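Local coordinates for protein DNA-binding response regulator, merR family (Colwellia psychrerythraea, PDB 3CNB) that probably receives a phosphoryl signal through its CheY-like receiver domain, the part in this structure, and as a whole MerR-type response regulator is likely to bind DNA, at residues A[13-18]-A[111-116]; A[25-30]-A[115-120]. One frame throughout, in Å; residues are numbered along the deposited sequence.

Overall arrangement
Both contacts belong to one CheY-like receiver domain, a five-stranded parallel sheet flanked by helices, and their centres lie about 10 Å apart. Contact 1 joins the loop after strand 10-14, the strand next to edge strand 36-40, to the loop after edge strand 109-112, at the C-terminal ends of the strands where the phosphorylation site is expected. Contact 2 joins the helices that follow these two strands, 18-31 and 117-129. In chain order 13-18 comes first, then 25-30, then 111-116 and 115-120, which share L115 and N116. I13 touches T25 and F111 touches L120: the strands leading into the probable phosphorylation pocket carry side chains that pack on the two helices.

Contact 1 of 2, residues A[13-18]-A[111-116]; sequences IIEDDK and FGKPLN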
loop_
_atom_site.group_PDB
_atom_site.type_symbol
_atom_site.label_atom_id
_atom_site.label_comp_id
_atom_site.label_asym_id
_atom_site.label_seq_id
_atom_site.Cartn_x
_atom_site.Cartn_y
_atom_site.Cartn_z
ATOM N N ILE A 13 4.294 3.087 -3.012
ATOM C CA ILE A 13 3.912 1.782 -3.526
ATOM C C ILE A 13 5.049 0.803 -3.310
ATOM O O ILE A 13 6.148 1.011 -3.822
ATOM C CB ILE A 13 3.547 1.834 -5.052
ATOM C CG1 ILE A 13 2.300 2.683 -5.284
ATOM C CG2 ILE A 13 3.346 0.420 -5.650
ATOM C CD1 ILE A 13 2.242 3.238 -6.689
ATOM N N ILE A 14 4.783 -0.248 -2.571
ATOM C CA ILE A 14 5.704 -1.322 -2.356
ATOM C C ILE A 14 5.349 -2.532 -3.190
ATOM O O ILE A 14 4.426 -3.219 -2.901
ATOM C CB ILE A 14 5.758 -1.687 -0.902
ATOM C CG1 ILE A 14 6.303 -0.536 -0.079
ATOM C CG2 ILE A 14 6.553 -2.883 -0.705
ATOM C CD1 ILE A 14 5.976 -0.550 1.313
ATOM N N GLU A 15 6.127 -2.788 -4.220
ATOM C CA GLU A 15 5.782 -3.734 -5.262
ATOM C C GLU A 15 6.960 -4.132 -6.168
ATOM O O GLU A 15 7.503 -3.311 -6.819
ATOM C CB GLU A 15 4.676 -3.124 -6.096
ATOM C CG GLU A 15 4.230 -3.885 -7.291
ATOM C CD GLU A 15 3.641 -5.195 -6.953
ATOM O OE1 GLU A 15 4.237 -6.186 -7.290
ATOM O OE2 GLU A 15 2.618 -5.253 -6.336
ATOM N N ASP A 16 7.321 -5.400 -6.235
ATOM C CA ASP A 16 8.431 -5.807 -7.087
ATOM C C ASP A 16 8.138 -6.071 -8.537
ATOM O O ASP A 16 9.036 -6.148 -9.317
ATOM C CB ASP A 16 9.355 -6.876 -6.487
ATOM C CG ASP A 16 8.631 -8.087 -6.033
ATOM O OD1 ASP A 16 7.432 -8.116 -6.227
ATOM O OD2 ASP A 16 9.220 -8.998 -5.489
ATOM N N ASP A 17 6.868 -6.187 -8.887
ATOM C CA ASP A 17 6.447 -6.310 -10.283
ATOM C C ASP A 17 6.477 -4.923 -10.917
ATOM O O ASP A 17 5.627 -4.086 -10.628
ATOM C CB ASP A 17 5.052 -6.936 -10.353
ATOM C CG ASP A 17 4.608 -7.288 -11.771
ATOM O OD1 ASP A 17 5.121 -6.736 -12.766
ATOM O OD2 ASP A 17 3.695 -8.129 -11.880
ATOM N N LYS A 18 7.450 -4.705 -11.800
ATOM C CA LYS A 18 7.696 -3.413 -12.434
ATOM C C LYS A 18 6.545 -2.901 -13.305
ATOM O O LYS A 18 6.164 -1.737 -13.193
ATOM C CB LYS A 18 8.968 -3.483 -13.278
ATOM C CG LYS A 18 9.883 -2.279 -13.161
ATOM C CD LYS A 18 9.501 -1.138 -14.085
ATOM C CE LYS A 18 10.595 -0.075 -14.100
ATOM N NZ LYS A 18 10.198 1.133 -14.866
ATOM N N PHE A 111 -6.651 -6.122 -1.287
ATOM C CA PHE A 111 -7.094 -6.342 -2.647
ATOM C C PHE A 111 -6.456 -7.587 -3.227
ATOM O O PHE A 111 -5.250 -7.782 -3.101
ATOM C CB PHE A 111 -6.720 -5.142 -3.516
ATOM C CG PHE A 111 -7.655 -3.977 -3.376
ATOM C CD1 PHE A 111 -8.667 -3.781 -4.307
ATOM C CD2 PHE A 111 -7.530 -3.078 -2.315
ATOM C CE1 PHE A 111 -9.545 -2.709 -4.191
ATOM C CE2 PHE A 111 -8.384 -2.006 -2.189
ATOM C CZ PHE A 111 -9.408 -1.824 -3.132
ATOM N N GLY A 112 -7.270 -8.434 -3.855
ATOM C CA GLY A 112 -6.768 -9.577 -4.609
ATOM C C GLY A 112 -6.269 -9.155 -5.969
ATOM O O GLY A 112 -6.605 -8.071 -6.435
ATOM N N LYS A 113 -5.457 -9.996 -6.600
ATOM C CA LYS A 113 -4.991 -9.743 -7.968
ATOM C C LYS A 113 -5.665 -10.727 -8.928
ATOM O O LYS A 113 -5.839 -11.882 -8.569
ATOM C CB LYS A 113 -3.459 -9.777 -8.059
ATOM C CG LYS A 113 -2.802 -8.577 -7.362
ATOM C CD LYS A 113 -1.309 -8.557 -7.532
ATOM C CE LYS A 113 -0.671 -7.660 -6.496
ATOM N NZ LYS A 113 0.794 -7.929 -6.390
ATOM N N PRO A 114 -6.104 -10.267 -10.127
ATOM C CA PRO A 114 -5.905 -8.931 -10.705
ATOM C C PRO A 114 -6.759 -7.927 -9.960
ATOM O O PRO A 114 -7.877 -8.240 -9.575
ATOM C CB PRO A 114 -6.353 -9.089 -12.165
ATOM C CG PRO A 114 -7.308 -10.256 -12.158
ATOM C CD PRO A 114 -6.959 -11.124 -10.979
ATOM N N LEU A 115 -6.193 -6.752 -9.721
ATOM C CA LEU A 115 -6.793 -5.735 -8.876
ATOM C C LEU A 115 -8.066 -5.152 -9.487
ATOM O O LEU A 115 -8.090 -4.842 -10.666
ATOM C CB LEU A 115 -5.755 -4.647 -8.634
ATOM C CG LEU A 115 -5.981 -3.698 -7.469
ATOM C CD1 LEU A 115 -4.675 -3.436 -6.802
ATOM C CD2 LEU A 115 -6.620 -2.407 -7.957
ATOM N N ASN A 116 -9.128 -5.029 -8.695
ATOM C CA ASN A 116 -10.343 -4.366 -9.171
ATOM C C ASN A 116 -10.154 -2.849 -9.045
ATOM O O ASN A 116 -10.276 -2.286 -7.960
ATOM C CB ASN A 116 -11.568 -4.831 -8.383
ATOM C CG ASN A 116 -12.892 -4.376 -9.022
ATOM O OD1 ASN A 116 -12.997 -3.282 -9.549
ATOM N ND2 ASN A 116 -13.893 -5.233 -8.978
#
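E15 and K113 reach for each other from opposite directions and meet in a salt bridge, with NZ of K113 3.2 Å from OE2 of E15. The lysine comes in on the syn side of that oxygen, 19° out of the carboxylate plane. K113 suits this long span because its chain runs extended beyond CG and carries one charge across from the loop after strand 109-112, just before the cis peptide bond to P114. E15 instead bends at chi2 (63°), and its other oxygen, OE1, turns its anti lone pair to the backbone N of D17, 3.1 Å away, which fixes the carboxylate's rotation. The packed side is the buried E15, which lies on F20, A21 and M90. K113 is the looser side: partly exposed, it leans on M90 but meets 13-18 only at its ammonium end, with CE 4.1 Å from OE2 of E15. NZ of K113 also forms a salt bridge with D61, the predicted phosphorylation site, which is not phosphorylated here. As in CheY-like receivers, E15 and D16 with D61 make up the acidic cluster and K113 is the conserved lysine, whose shared ammonium probably offsets the repulsion between the neighbouring E15 and D61 carboxylates.

Contact 2 of 2, residues A[25-30]-A[115-120]; sequences TQFLEN and LNFTLL
The ring of F27 has CD1 of F117 over the centre of one face, 3.5 Å above its plane, while the F117 ring has CD2 of L115 over one of its own faces and CE2 of F27 in plane at its edge. The two phenylalanines form a T-shaped (edge-to-face) pair, centroids 4.8 Å apart and planes at 66°, between the first and last helices of the CheY-like (βα)5 receiver fold. Their helices, 18-31 and 117-129, cover the same side of the parallel sheet, and the backbones of 25-30 and 115-120 come nearest at this pair. F27 holds CG anti to its backbone N (chi1 -178°), which sends the ring out from helix 18-31 and past the side chain of F117. A large flat residue suits the place because it touches two partners at once: besides F117, its CE2 atom meets CD2 of L120 at 3.7 Å. An alanine in place of F27 would remove the face on which the F117 edge rests and is likely to leave a gap between the helices, with the F117 ring freer to turn. Leucine suits position 120, where its buried branched end also packs against L24 and F111. F117 lies on F20 and L24, so this first turn of helix 117-129 is set against a row of apolar side chains from helix 18-31. That turn is capped by N116, whose OD1 accepts from the backbone N of L119. At the far end of the F27 ring, CZ comes to 3.5 Å from the carbonyl O of F117.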
loop_
_atom_site.group_PDB
_atom_site.type_symbol
_atom_site.label_atom_id
_atom_site.label_comp_id
_atom_site.label_asym_id
_atom_site.label_seq_id
_atom_site.Cartn_x
_atom_site.Cartn_y
_atom_site.Cartn_z
ATOM N N THR A 25 0.928 3.140 -10.490
ATOM C CA THR A 25 1.431 4.510 -10.322
ATOM C C THR A 25 0.694 5.445 -11.259
ATOM O O THR A 25 0.263 6.520 -10.840
ATOM C CB THR A 25 2.977 4.621 -10.599
ATOM O OG1 THR A 25 3.683 3.802 -9.658
ATOM C CG2 THR A 25 3.459 6.052 -10.453
ATOM N N GLN A 26 0.537 5.020 -12.513
ATOM C CA GLN A 26 -0.135 5.835 -13.527
ATOM C C GLN A 26 -1.603 6.051 -13.193
ATOM O O GLN A 26 -2.113 7.160 -13.308
ATOM C CB GLN A 26 -0.031 5.162 -14.892
ATOM C CG GLN A 26 -0.489 6.029 -16.050
ATOM C CD GLN A 26 0.270 7.311 -16.146
ATOM O OE1 GLN A 26 1.474 7.317 -16.369
ATOM N NE2 GLN A 26 -0.434 8.421 -15.985
ATOM N N PHE A 27 -2.272 4.973 -12.813
ATOM C CA PHE A 27 -3.639 5.041 -12.296
ATOM C C PHE A 27 -3.802 6.036 -11.136
ATOM O O PHE A 27 -4.753 6.840 -11.106
ATOM C CB PHE A 27 -4.102 3.655 -11.846
ATOM C CG PHE A 27 -5.524 3.631 -11.345
ATOM C CD1 PHE A 27 -6.592 3.629 -12.252
ATOM C CD2 PHE A 27 -5.794 3.636 -9.982
ATOM C CE1 PHE A 27 -7.902 3.618 -11.803
ATOM C CE2 PHE A 27 -7.103 3.613 -9.523
ATOM C CZ PHE A 27 -8.160 3.600 -10.444
ATOM N N LEU A 28 -2.892 5.979 -10.171
ATOM C CA LEU A 28 -3.002 6.852 -9.024
ATOM C C LEU A 28 -2.615 8.299 -9.336
ATOM O O LEU A 28 -3.143 9.218 -8.712
ATOM C CB LEU A 28 -2.208 6.299 -7.845
ATOM C CG LEU A 28 -2.665 4.996 -7.210
ATOM C CD1 LEU A 28 -1.617 4.554 -6.158
ATOM C CD2 LEU A 28 -4.016 5.196 -6.589
ATOM N N GLU A 29 -1.714 8.513 -10.300
ATOM C CA GLU A 29 -1.420 9.880 -10.797
ATOM C C GLU A 29 -2.583 10.489 -11.569
ATOM O O GLU A 29 -2.835 11.690 -11.453
ATOM C CB GLU A 29 -0.145 9.921 -11.662
ATOM C CG GLU A 29 1.124 9.634 -10.843
ATOM C CD GLU A 29 2.409 9.624 -11.646
ATOM O OE1 GLU A 29 2.369 9.374 -12.874
ATOM O OE2 GLU A 29 3.468 9.854 -11.026
ATOM N N ASN A 30 -3.263 9.668 -12.376
ATOM C CA ASN A 30 -4.514 10.062 -13.043
ATOM C C ASN A 30 -5.546 10.517 -12.012
ATOM O O ASN A 30 -6.153 11.558 -12.169
ATOM C CB ASN A 30 -5.103 8.903 -13.865
ATOM C CG ASN A 30 -4.248 8.528 -15.065
ATOM O OD1 ASN A 30 -3.292 9.221 -15.396
ATOM N ND2 ASN A 30 -4.577 7.399 -15.709
ATOM N N LEU A 115 -6.193 -6.752 -9.721
ATOM C CA LEU A 115 -6.793 -5.735 -8.876
ATOM C C LEU A 115 -8.066 -5.152 -9.487
ATOM O O LEU A 115 -8.090 -4.842 -10.666
ATOM C CB LEU A 115 -5.755 -4.647 -8.634
ATOM C CG LEU A 115 -5.981 -3.698 -7.469
ATOM C CD1 LEU A 115 -4.675 -3.436 -6.802
ATOM C CD2 LEU A 115 -6.620 -2.407 -7.957
ATOM N N ASN A 116 -9.128 -5.029 -8.695
ATOM C CA ASN A 116 -10.343 -4.366 -9.171
ATOM C C ASN A 116 -10.154 -2.849 -9.045
ATOM O O ASN A 116 -10.276 -2.286 -7.960
ATOM C CB ASN A 116 -11.568 -4.831 -8.383
ATOM C CG ASN A 116 -12.892 -4.376 -9.022
ATOM O OD1 ASN A 116 -12.997 -3.282 -9.549
ATOM N ND2 ASN A 116 -13.893 -5.233 -8.978
ATOM N N PHE A 117 -9.832 -2.201 -10.162
ATOM C CA PHE A 117 -9.549 -0.774 -10.166
ATOM C C PHE A 117 -10.779 0.140 -9.950
ATOM O O PHE A 117 -10.636 1.257 -9.484
ATOM C CB PHE A 117 -8.789 -0.398 -11.441
ATOM C CG PHE A 117 -7.332 -0.772 -11.407
ATOM C CD1 PHE A 117 -6.398 0.099 -10.875
ATOM C CD2 PHE A 117 -6.900 -1.994 -11.914
ATOM C CE1 PHE A 117 -5.047 -0.230 -10.842
ATOM C CE2 PHE A 117 -5.551 -2.342 -11.887
ATOM C CZ PHE A 117 -4.623 -1.459 -11.351
ATOM N N THR A 118 -11.975 -0.327 -10.293
ATOM C CA THR A 118 -13.213 0.395 -9.906
ATOM C C THR A 118 -13.388 0.475 -8.378
ATOM O O THR A 118 -13.624 1.549 -7.799
ATOM C CB THR A 118 -14.441 -0.295 -10.526
ATOM O OG1 THR A 118 -14.328 -0.229 -11.947
ATOM C CG2 THR A 118 -15.762 0.370 -10.099
ATOM N N LEU A 119 -13.270 -0.667 -7.724
ATOM C CA LEU A 119 -13.310 -0.685 -6.266
ATOM C C LEU A 119 -12.175 0.139 -5.612
ATOM O O LEU A 119 -12.412 0.895 -4.670
ATOM C CB LEU A 119 -13.296 -2.126 -5.796
ATOM C CG LEU A 119 -13.304 -2.403 -4.283
ATOM C CD1 LEU A 119 -14.493 -1.737 -3.553
ATOM C CD2 LEU A 119 -13.276 -3.906 -4.050
ATOM N N LEU A 120 -10.957 0.014 -6.135
ATOM C CA LEU A 120 -9.830 0.791 -5.625
ATOM C C LEU A 120 -10.018 2.292 -5.739
ATOM O O LEU A 120 -9.728 3.017 -4.794
ATOM C CB LEU A 120 -8.520 0.374 -6.307
ATOM C CG LEU A 120 -7.306 1.240 -5.904
ATOM C CD1 LEU A 120 -6.852 0.903 -4.449
ATOM C CD2 LEU A 120 -6.139 1.146 -6.897
#